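Beta-L-arabinobiosidase (Bacteroides thetaiotaomicron, PDB 5MQR) is a multidomain glycoside hydrolase of plant pectin breakdown that probably releases beta-L-arabinobiose units and may also have sialidase activity. Local coordinates at residues Tyr126-Gly131 with Lys143-Ile148; Asp417-Ser422 with Ala605-Ser610; Pro897-Lys902 with Asn963-Thr968; Lys939-Gly944 with Gly995-Glu1000. All coordinates share one frame; numbering follows the deposited sequence.

Contact 1. Residues Tyr126-Gly131 with Lys143-Ile148; sequences YKVPDG and KDLIAI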
# COMPACT_ATOMS: atom_id res chain seq x y z
N TYR A 126 -4.51 -40.07 -31.09
CA TYR A 126 -3.99 -41.41 -30.84
C TYR A 126 -5.09 -42.43 -31.08
O TYR A 126 -6.21 -42.24 -30.65
CB TYR A 126 -3.49 -41.50 -29.40
CG TYR A 126 -2.77 -42.78 -29.03
CD1 TYR A 126 -3.49 -43.96 -28.73
CD2 TYR A 126 -1.36 -42.83 -28.95
CE1 TYR A 126 -2.83 -45.14 -28.40
CE2 TYR A 126 -0.70 -44.01 -28.61
CZ TYR A 126 -1.44 -45.16 -28.34
OH TYR A 126 -0.81 -46.32 -27.98
N LYS A 127 -4.76 -43.53 -31.75
CA LYS A 127 -5.71 -44.60 -32.03
C LYS A 127 -5.96 -45.49 -30.84
O LYS A 127 -5.05 -46.13 -30.37
CB LYS A 127 -5.23 -45.47 -33.19
CG LYS A 127 -5.56 -44.86 -34.53
CD LYS A 127 -4.65 -45.31 -35.69
CE LYS A 127 -4.24 -44.09 -36.54
NZ LYS A 127 -4.03 -44.42 -37.98
N VAL A 128 -7.20 -45.53 -30.38
CA VAL A 128 -7.64 -46.55 -29.42
C VAL A 128 -7.59 -47.87 -30.18
O VAL A 128 -8.08 -47.92 -31.32
CB VAL A 128 -9.07 -46.30 -28.92
CG1 VAL A 128 -9.49 -47.39 -27.94
CG2 VAL A 128 -9.20 -44.93 -28.29
N PRO A 129 -6.97 -48.93 -29.62
CA PRO A 129 -6.92 -50.16 -30.43
C PRO A 129 -8.32 -50.73 -30.73
O PRO A 129 -9.18 -50.75 -29.83
CB PRO A 129 -6.07 -51.14 -29.59
CG PRO A 129 -5.56 -50.40 -28.43
CD PRO A 129 -6.32 -49.11 -28.31
N ASP A 130 -8.55 -51.11 -31.98
CA ASP A 130 -9.76 -51.82 -32.40
C ASP A 130 -9.97 -53.03 -31.48
O ASP A 130 -9.05 -53.83 -31.31
CB ASP A 130 -9.64 -52.29 -33.86
CG ASP A 130 -9.84 -51.17 -34.90
OD1 ASP A 130 -10.09 -49.99 -34.56
OD2 ASP A 130 -9.75 -51.47 -36.11
N GLY A 131 -11.15 -53.13 -30.87
CA GLY A 131 -11.49 -54.24 -29.97
C GLY A 131 -11.45 -53.91 -28.49
O GLY A 131 -11.75 -54.76 -27.65
N LYS A 143 -13.99 -49.15 -32.70
CA LYS A 143 -13.62 -49.32 -34.09
C LYS A 143 -13.32 -47.97 -34.71
O LYS A 143 -14.15 -47.07 -34.66
CB LYS A 143 -14.70 -50.07 -34.88
CG LYS A 143 -14.28 -50.28 -36.34
CD LYS A 143 -14.57 -51.67 -36.87
CE LYS A 143 -13.59 -52.02 -37.99
NZ LYS A 143 -14.13 -53.10 -38.86
N ASP A 144 -12.11 -47.85 -35.29
CA ASP A 144 -11.62 -46.60 -35.89
C ASP A 144 -11.82 -45.39 -34.95
O ASP A 144 -12.20 -44.30 -35.39
CB ASP A 144 -12.30 -46.36 -37.25
CG ASP A 144 -12.06 -47.49 -38.24
OD1 ASP A 144 -10.89 -47.94 -38.36
OD2 ASP A 144 -13.03 -47.90 -38.91
N LEU A 145 -11.56 -45.62 -33.67
CA LEU A 145 -11.79 -44.66 -32.61
C LEU A 145 -10.49 -43.95 -32.18
O LEU A 145 -9.46 -44.59 -31.92
CB LEU A 145 -12.41 -45.36 -31.39
CG LEU A 145 -12.83 -44.48 -30.22
CD1 LEU A 145 -13.97 -43.56 -30.63
CD2 LEU A 145 -13.20 -45.35 -29.02
N ILE A 146 -10.57 -42.62 -32.08
CA ILE A 146 -9.49 -41.79 -31.62
C ILE A 146 -9.67 -41.56 -30.11
O ILE A 146 -10.79 -41.37 -29.62
CB ILE A 146 -9.49 -40.45 -32.39
CG1 ILE A 146 -9.23 -40.67 -33.90
CG2 ILE A 146 -8.52 -39.43 -31.77
CD1 ILE A 146 -7.92 -41.35 -34.26
N ALA A 147 -8.56 -41.56 -29.37
CA ALA A 147 -8.60 -41.36 -27.92
C ALA A 147 -8.94 -39.93 -27.55
O ALA A 147 -8.88 -39.02 -28.38
CB ALA A 147 -7.25 -41.73 -27.31
N ILE A 148 -9.28 -39.74 -26.28
CA ILE A 148 -9.51 -38.44 -25.68
C ILE A 148 -8.32 -38.14 -24.79
O ILE A 148 -7.89 -38.98 -24.01
CB ILE A 148 -10.81 -38.40 -24.84
CG1 ILE A 148 -12.03 -38.77 -25.70
CG2 ILE A 148 -11.00 -37.04 -24.18
CD1 ILE A 148 -12.32 -37.86 -26.88
O HOH W 1 -6.35 -38.67 -29.29
O HOH W 2 -10.53 -48.20 -32.64

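Contact 2. Residues Asp417-Ser422 with Ala605-Ser610; sequences DDFSKS and ANVKTS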
# COMPACT_ATOMS: atom_id res chain seq x y z
N ASP A 417 -0.62 10.42 -16.91
CA ASP A 417 -0.05 9.37 -17.72
C ASP A 417 0.28 9.91 -19.08
O ASP A 417 -0.57 10.51 -19.75
CB ASP A 417 -1.04 8.21 -17.87
CG ASP A 417 -1.50 7.62 -16.52
OD1 ASP A 417 -0.96 7.93 -15.43
OD2 ASP A 417 -2.44 6.80 -16.57
N ASP A 418 1.53 9.72 -19.47
CA ASP A 418 2.03 10.04 -20.80
C ASP A 418 2.45 8.71 -21.41
O ASP A 418 3.46 8.14 -21.02
CB ASP A 418 3.19 11.03 -20.64
CG ASP A 418 3.84 11.43 -21.96
OD1 ASP A 418 3.42 10.92 -23.02
OD2 ASP A 418 4.80 12.26 -21.91
N PHE A 419 1.66 8.22 -22.36
CA PHE A 419 1.88 6.88 -22.94
C PHE A 419 3.12 6.78 -23.83
O PHE A 419 3.61 5.68 -24.05
CB PHE A 419 0.65 6.40 -23.70
CG PHE A 419 -0.59 6.32 -22.85
CD1 PHE A 419 -0.64 5.49 -21.74
CD2 PHE A 419 -1.72 7.09 -23.17
CE1 PHE A 419 -1.77 5.44 -20.94
CE2 PHE A 419 -2.85 7.04 -22.37
CZ PHE A 419 -2.88 6.21 -21.26
N SER A 420 3.64 7.91 -24.30
CA SER A 420 4.88 7.96 -25.10
C SER A 420 6.08 7.52 -24.27
O SER A 420 7.09 7.09 -24.81
CB SER A 420 5.13 9.37 -25.68
OG SER A 420 5.46 10.30 -24.66
N LYS A 421 5.96 7.61 -22.95
CA LYS A 421 7.00 7.11 -22.06
C LYS A 421 7.03 5.59 -21.93
O LYS A 421 7.94 5.06 -21.28
CB LYS A 421 6.85 7.75 -20.66
CG LYS A 421 7.15 9.24 -20.64
CD LYS A 421 7.14 9.74 -19.19
CE LYS A 421 7.32 11.26 -19.07
NZ LYS A 421 6.93 11.67 -17.69
N SER A 422 6.06 4.89 -22.53
CA SER A 422 5.99 3.43 -22.46
C SER A 422 6.21 2.87 -23.84
O SER A 422 5.60 3.32 -24.80
CB SER A 422 4.64 3.00 -21.92
OG SER A 422 4.51 3.43 -20.58
N ALA A 605 -4.97 9.78 -24.80
CA ALA A 605 -3.67 10.27 -24.40
C ALA A 605 -3.79 11.25 -23.23
O ALA A 605 -4.82 11.88 -23.03
CB ALA A 605 -3.00 10.97 -25.58
N ASN A 606 -2.70 11.37 -22.47
CA ASN A 606 -2.55 12.40 -21.44
C ASN A 606 -3.66 12.31 -20.40
O ASN A 606 -4.36 13.28 -20.13
CB ASN A 606 -2.50 13.80 -22.08
CG ASN A 606 -1.36 13.94 -23.07
OD1 ASN A 606 -0.21 13.66 -22.75
ND2 ASN A 606 -1.68 14.37 -24.26
N VAL A 607 -3.82 11.12 -19.85
CA VAL A 607 -4.90 10.86 -18.94
C VAL A 607 -4.46 11.42 -17.59
O VAL A 607 -3.45 10.98 -17.05
CB VAL A 607 -5.19 9.35 -18.84
CG1 VAL A 607 -6.29 9.10 -17.83
CG2 VAL A 607 -5.55 8.79 -20.20
N LYS A 608 -5.21 12.40 -17.06
CA LYS A 608 -5.01 12.96 -15.71
C LYS A 608 -6.27 12.87 -14.86
O LYS A 608 -7.37 13.16 -15.31
CB LYS A 608 -4.66 14.45 -15.75
CG LYS A 608 -3.46 14.82 -16.58
CD LYS A 608 -3.28 16.35 -16.54
CE LYS A 608 -2.52 16.89 -17.75
NZ LYS A 608 -1.06 16.56 -17.68
N THR A 609 -6.08 12.55 -13.59
CA THR A 609 -7.13 12.69 -12.61
C THR A 609 -6.61 13.52 -11.43
O THR A 609 -5.40 13.61 -11.18
CB THR A 609 -7.73 11.34 -12.16
OG1 THR A 609 -6.80 10.61 -11.36
CG2 THR A 609 -8.12 10.49 -13.38
N SER A 610 -7.56 14.15 -10.74
CA SER A 610 -7.27 14.85 -9.49
C SER A 610 -8.53 14.95 -8.67
O SER A 610 -9.66 14.79 -9.19
CB SER A 610 -6.70 16.25 -9.75
OG SER A 610 -7.66 17.03 -10.42
O HOH W 3 -0.98 13.30 -18.46
O HOH W 4 1.46 12.20 -24.32
O HOH W 5 -0.18 10.11 -23.60

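Contact 3. Residues Pro897-Lys902 with Asn963-Thr968; sequences PDTTKK and NNYPQT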
# COMPACT_ATOMS: atom_id res chain seq x y z
N PRO A 897 26.44 19.83 22.09
CA PRO A 897 27.72 19.20 22.47
C PRO A 897 28.44 18.54 21.31
O PRO A 897 27.82 18.19 20.31
CB PRO A 897 27.30 18.15 23.51
CG PRO A 897 25.98 18.67 24.03
CD PRO A 897 25.31 19.20 22.80
N ASP A 898 29.76 18.44 21.45
CA ASP A 898 30.62 17.62 20.62
C ASP A 898 30.29 16.14 20.70
O ASP A 898 29.62 15.68 21.63
CB ASP A 898 32.10 17.77 21.07
CG ASP A 898 32.68 19.09 20.66
OD1 ASP A 898 32.42 19.46 19.50
OD2 ASP A 898 33.39 19.74 21.47
N THR A 899 30.82 15.41 19.72
CA THR A 899 30.61 13.96 19.63
C THR A 899 31.54 13.15 20.55
O THR A 899 31.45 11.93 20.59
CB THR A 899 30.78 13.45 18.17
OG1 THR A 899 32.11 13.72 17.72
CG2 THR A 899 29.79 14.14 17.22
N THR A 900 32.42 13.81 21.29
CA THR A 900 33.34 13.09 22.18
C THR A 900 32.58 12.19 23.20
O THR A 900 31.47 12.53 23.65
CB THR A 900 34.29 14.06 22.91
OG1 THR A 900 33.55 14.86 23.83
CG2 THR A 900 35.05 14.99 21.90
N LYS A 901 33.19 11.05 23.52
CA LYS A 901 32.58 10.02 24.37
C LYS A 901 32.19 10.49 25.76
O LYS A 901 31.25 9.96 26.34
CB LYS A 901 33.51 8.80 24.52
CG LYS A 901 33.42 7.82 23.36
CD LYS A 901 32.15 6.97 23.45
CE LYS A 901 31.78 6.32 22.12
NZ LYS A 901 32.86 5.40 21.65
N LYS A 902 32.92 11.46 26.31
CA LYS A 902 32.69 11.86 27.68
C LYS A 902 31.30 12.42 27.98
O LYS A 902 30.82 12.21 29.06
CB LYS A 902 33.77 12.82 28.20
CG LYS A 902 33.82 14.19 27.54
CD LYS A 902 34.58 15.15 28.44
CE LYS A 902 34.92 16.45 27.74
NZ LYS A 902 34.92 17.55 28.74
N ASN A 963 19.96 10.23 16.76
CA ASN A 963 20.12 10.41 15.33
C ASN A 963 21.49 10.95 14.91
O ASN A 963 21.99 10.53 13.88
CB ASN A 963 19.05 11.36 14.76
CG ASN A 963 17.76 10.65 14.48
OD1 ASN A 963 17.57 10.15 13.38
ND2 ASN A 963 16.87 10.59 15.48
N ASN A 964 22.06 11.89 15.67
CA ASN A 964 23.18 12.69 15.16
C ASN A 964 24.52 12.37 15.81
O ASN A 964 25.52 12.87 15.36
CB ASN A 964 22.87 14.20 15.31
CG ASN A 964 21.60 14.61 14.59
OD1 ASN A 964 21.24 14.03 13.57
ND2 ASN A 964 20.92 15.60 15.12
N TYR A 965 24.55 11.52 16.83
CA TYR A 965 25.76 11.26 17.60
C TYR A 965 26.09 9.76 17.55
O TYR A 965 25.18 8.94 17.61
CB TYR A 965 25.60 11.72 19.06
CG TYR A 965 25.53 13.23 19.24
CD1 TYR A 965 24.41 13.96 18.81
CD2 TYR A 965 26.57 13.94 19.86
CE1 TYR A 965 24.34 15.34 18.98
CE2 TYR A 965 26.51 15.30 20.03
CZ TYR A 965 25.40 16.00 19.59
OH TYR A 965 25.35 17.36 19.75
N PRO A 966 27.38 9.39 17.41
CA PRO A 966 27.77 7.99 17.48
C PRO A 966 27.76 7.58 18.95
O PRO A 966 28.53 8.08 19.75
CB PRO A 966 29.18 7.97 16.90
CG PRO A 966 29.74 9.33 17.23
CD PRO A 966 28.56 10.28 17.35
N GLN A 967 26.89 6.66 19.29
CA GLN A 967 26.31 6.63 20.59
C GLN A 967 25.98 5.20 20.91
O GLN A 967 25.36 4.54 20.11
CB GLN A 967 25.07 7.49 20.45
CG GLN A 967 24.17 7.60 21.61
CD GLN A 967 23.29 6.41 21.83
OE1 GLN A 967 23.29 5.88 22.92
NE2 GLN A 967 22.54 6.00 20.82
N THR A 968 26.40 4.71 22.06
CA THR A 968 26.17 3.29 22.43
C THR A 968 25.40 3.13 23.75
O THR A 968 25.27 2.01 24.24
CB THR A 968 27.52 2.54 22.54
OG1 THR A 968 28.36 3.24 23.45
CG2 THR A 968 28.23 2.45 21.16
O HOH W 6 28.78 10.94 20.94

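Contact 4. Residues Lys939-Gly944 with Gly995-Glu1000; sequences KCEWDG and GEYLDE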
# COMPACT_ATOMS: atom_id res chain seq x y z
N LYS A 939 1.30 23.55 43.68
CA LYS A 939 1.59 24.96 43.30
C LYS A 939 2.65 25.14 42.20
O LYS A 939 3.29 26.16 42.11
CB LYS A 939 1.99 25.73 44.56
CG LYS A 939 0.86 25.73 45.57
CD LYS A 939 1.18 26.52 46.83
CE LYS A 939 -0.08 26.65 47.69
NZ LYS A 939 0.30 26.85 49.11
N CYS A 940 2.80 24.12 41.35
CA CYS A 940 3.73 24.11 40.20
C CYS A 940 5.20 24.18 40.57
O CYS A 940 5.84 25.22 40.39
CB CYS A 940 3.35 25.20 39.18
SG CYS A 940 1.65 25.05 38.58
N GLU A 941 5.74 23.06 41.04
CA GLU A 941 7.13 22.97 41.48
C GLU A 941 7.94 22.13 40.50
O GLU A 941 7.48 21.07 40.06
CB GLU A 941 7.22 22.34 42.88
CG GLU A 941 6.26 22.89 43.91
CD GLU A 941 4.84 22.29 43.84
OE1 GLU A 941 4.65 21.19 43.24
OE2 GLU A 941 3.91 22.94 44.38
N TRP A 942 9.17 22.58 40.20
CA TRP A 942 10.04 21.96 39.19
C TRP A 942 11.23 21.21 39.81
O TRP A 942 12.24 20.94 39.14
CB TRP A 942 10.53 23.02 38.21
CG TRP A 942 9.50 23.45 37.24
CD1 TRP A 942 8.40 24.22 37.48
CD2 TRP A 942 9.46 23.14 35.83
NE1 TRP A 942 7.68 24.40 36.32
CE2 TRP A 942 8.31 23.75 35.30
CE3 TRP A 942 10.30 22.42 34.98
CZ2 TRP A 942 7.98 23.67 33.95
CZ3 TRP A 942 9.96 22.32 33.65
CH2 TRP A 942 8.81 22.95 33.15
N ASP A 943 11.06 20.79 41.07
CA ASP A 943 12.10 20.06 41.79
C ASP A 943 11.92 18.54 41.74
O ASP A 943 12.34 17.83 42.67
CB ASP A 943 12.22 20.57 43.25
CG ASP A 943 10.96 20.38 44.07
OD1 ASP A 943 9.85 20.19 43.49
OD2 ASP A 943 11.11 20.43 45.32
N GLY A 944 11.35 18.02 40.65
CA GLY A 944 11.30 16.58 40.47
C GLY A 944 10.11 15.99 39.75
O GLY A 944 10.26 15.02 39.02
N GLY A 995 -2.44 17.87 31.13
CA GLY A 995 -2.44 18.88 32.18
C GLY A 995 -1.07 19.50 32.36
O GLY A 995 -0.22 19.44 31.46
N GLU A 996 -0.86 20.08 33.53
CA GLU A 996 0.32 20.87 33.79
C GLU A 996 1.53 20.04 34.19
O GLU A 996 2.59 20.15 33.59
CB GLU A 996 0.01 21.95 34.81
CG GLU A 996 -1.06 22.93 34.34
CD GLU A 996 -1.37 23.98 35.38
OE1 GLU A 996 -0.46 24.76 35.79
OE2 GLU A 996 -2.55 23.99 35.80
N TYR A 997 1.36 19.23 35.23
CA TYR A 997 2.41 18.36 35.73
C TYR A 997 1.82 17.27 36.60
O TYR A 997 0.70 17.41 37.09
CB TYR A 997 3.47 19.17 36.50
CG TYR A 997 3.13 19.68 37.90
CD1 TYR A 997 1.98 20.43 38.16
CD2 TYR A 997 4.02 19.48 38.95
CE1 TYR A 997 1.71 20.91 39.44
CE2 TYR A 997 3.77 19.96 40.23
CZ TYR A 997 2.61 20.67 40.48
OH TYR A 997 2.39 21.16 41.76
N LEU A 998 2.58 16.19 36.78
CA LEU A 998 2.06 15.02 37.49
C LEU A 998 3.09 14.34 38.38
O LEU A 998 4.31 14.50 38.22
CB LEU A 998 1.53 14.00 36.47
CG LEU A 998 2.59 13.45 35.51
CD1 LEU A 998 2.56 11.94 35.48
CD2 LEU A 998 2.50 14.01 34.10
N ASP A 999 2.57 13.54 39.30
CA ASP A 999 3.37 12.78 40.24
C ASP A 999 4.10 11.64 39.51
O ASP A 999 3.48 10.88 38.77
CB ASP A 999 2.46 12.23 41.34
CG ASP A 999 3.23 11.57 42.45
OD1 ASP A 999 3.89 10.53 42.21
OD2 ASP A 999 3.21 12.11 43.57
N GLU A 1000 5.41 11.57 39.70
CA GLU A 1000 6.27 10.65 38.96
C GLU A 1000 6.07 9.17 39.32
O GLU A 1000 6.30 8.28 38.47
CB GLU A 1000 7.76 11.03 39.11
CG GLU A 1000 8.46 10.63 40.42
CD GLU A 1000 8.07 11.44 41.67
OE1 GLU A 1000 7.39 12.50 41.55
OE2 GLU A 1000 8.48 11.03 42.79

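Contact 1. Residues Tyr126-Gly131 with Lys143-Ile148
V128 and A147 form the tight end of this contact. CG2 of V128 lies 3.9 Å from CB of A147 and also rests near the backbone N of A147. This branch sits beside the backbone N of its own residue, because CG1 takes the place anti to that N (chi1 179°). V128 CG2 is also met by L145 CD2 at 4.1 Å. Two backbone bonds close the same region. A147 N gives a nearly straight bond to Y126 O, 2.8 Å long, and V128 N binds L145 O at 2.9 Å. They bracket the single beta bridge between K127 and I146. A buried water accepts from Y126 N and donates to A147 O. The two segments run in roughly opposite directions here. Both belong to the connection from strand 120-123, the last of one four-stranded antiparallel sheet, to strand 148-157, the first of the next. Such a crossing from blade to blade is a feature of beta-propellers, and this one lies in the N-terminal propeller region. Y126 turns its ring away from A147; its OH bonds to the backbone N of D216.

The solvent side is looser and polar. D144 N donates a hydrogen bond to D130 OD1 at 3.0 Å, on the syn side but 31° out of the carboxylate plane. Another water donates to D130 OD1 and V128 O and accepts from L145 N, joining the two backbones beside the direct D144-D130 bond. D130 OD2 and D144 OD1 come within 4.3 Å, a like-charge pair at the exposed end.

Contact 2. Residues Asp417-Ser422 with Ala605-Ser610
D417 and V607 face each other as a loose antiparallel hydrogen-bonded pair, with D417 N bound to V607 O at 2.9 Å and only a weak return bond from V607 N to D417 O. N606 has a positive phi of 58°, and its CA makes a CH...O contact of 3.2 Å to D417 O.

F419 supplies the main apolar touch. Its CG stands beside the backbone N (chi1 -59°), and this brings the ring back to the strand. A605 CA meets the ring at its edge, near its plane, 3.9 Å from CE2. V607 CG2 comes obliquely to F419 CZ at the same distance. W431, L448 and L443 also pack on F419.

The strand is part of 600-610, which pairs with 416-417, 447-452 and 470-479 in one antiparallel sheet. Between the two segments the chain is strand and loop without helix, and it includes a region related to sialidase-like carbohydrate-binding modules. The contact brings together two parts of the chain 183 residues apart.

Past the pair, waters link the segments. One accepts from both F419 N and N606 N. Another donates to D418 OD1 and N606 OD1, at 2.7 Å from each; N606 ND2 bonds to D476 OD2. S420 N to D418 OD1 closes an Asx turn into the 3-10 segment 419-421. S420 OG binds the same oxygen at 2.7 Å, both from the same face, above the carboxylate plane. D417 OD2 makes a salt bridge to R463 and a hydrogen bond with W431 NE1. The D417 side chain lies near a bound HEPES buffer molecule.

Contact 3. Residues Pro897-Lys902 with Asn963-Thr968
Two connecting loops of the helical glycoside hydrolase domain meet here at the surface, and the principal contact is made by Y965, the first residue beyond helix 948-964 to leave helical geometry. Its OH donates to P897 O, 2.7 Å away. The C=O...O angle is 137°, and the hydroxyl is tilted 20° from the carbonyl plane. P897 O sits near the plane of the phenol ring. D898 O is also at the ring edge, 3.5 Å from Y965 CE2, so two successive carbonyls line one edge. The tyrosine CG lies beside its backbone N (chi1 -69°), which swings the ring over to the 897-902 loop. P897 CD comes 3.6 Å from Y965 OH, and the two side chains cross at about a right angle.

The next residues pack more lightly. T899 CB touches P966 CD at 4.0 Å. T899 CG2 lies 4.2 Å from Y965 CD2, and the two side chains cross at a slant. Further along the segments, one water donates to T899 O and to P966 O and bridges the loops.

Outside the two segments, W892 meets the Y965 ring edge-to-face and F961 makes another ring contact. P897 rests on W892 as well. The tyrosine therefore ties the end of a long helix to the loop between helices 890-893 and 901-904, consistent with the loops that join helices in the (alpha/alpha)6 barrel of six-hairpin glycosidases.

Contact 4. Residues Lys939-Gly944 with Gly995-Glu1000
Hydrogen bonds centre on the phenol oxygen of Y997. It accepts from C940 N at 3.0 Å, with a bent N-H...O angle of 141°. It donates to E941 OE1 at 2.7 Å, coming from above the carboxylate plane. E941 OE1 lies at the edge of the phenol ring, while the carboxylate and ring planes stand 58° apart. The other oxygen of the same carboxylate, OE2, takes K939 N on its syn side, 2.8 Å away. Each oxygen takes one of these bonds, which should limit rotation of the group. The bend of the E941 side chain at chi2 (82°) folds it back beside its own loop, where it can reach K939 N and the tyrosine together.

The sulfur contacts come next. C940 SG lies 5.0 Å from the centroid of the Y997 ring, in an oblique sulfur-aromatic contact. Its nearest ring atom is CE1, at 4.2 Å. SG also approaches E996 OE1 to 3.5 Å. E996 OE2 makes a salt bridge to R1012 and a hydrogen bond with S1013.

Ring packing completes the setting. W947 stacks on Y997 and also on W942, and its indole N-H binds E941 O. W947 thus contacts both segments.

A bound HEPES molecule lies about 4 Å from the C940 side chain, nearest atoms, which suggests the place is accessible to small molecules. Polar and aromatic residues on loops that lead from short strands into helices, beside a bound small molecule, are consistent with the pocket end of an (alpha/alpha)6 barrel glycosidase.

Along the chain, contact 1 and contact 2 each close before the next begins, while contacts 3 and 4 interleave. Contact 1 lies in the N-terminal propeller region and contact 2 in the central all-beta part, their centres about 58 Å apart. Contacts 3 and 4 share the helical glycoside hydrolase domain, with centres about 30 Å apart and nearest atoms about 19 Å apart. Helix 948-964 links them: it starts shortly after 939-944 and ends within 963-968. The centres of contacts 1 and 4 are about 96 Å apart, on opposite sides of the chain's centre. The four contacts thus sample three separate parts of one large multidomain enzyme.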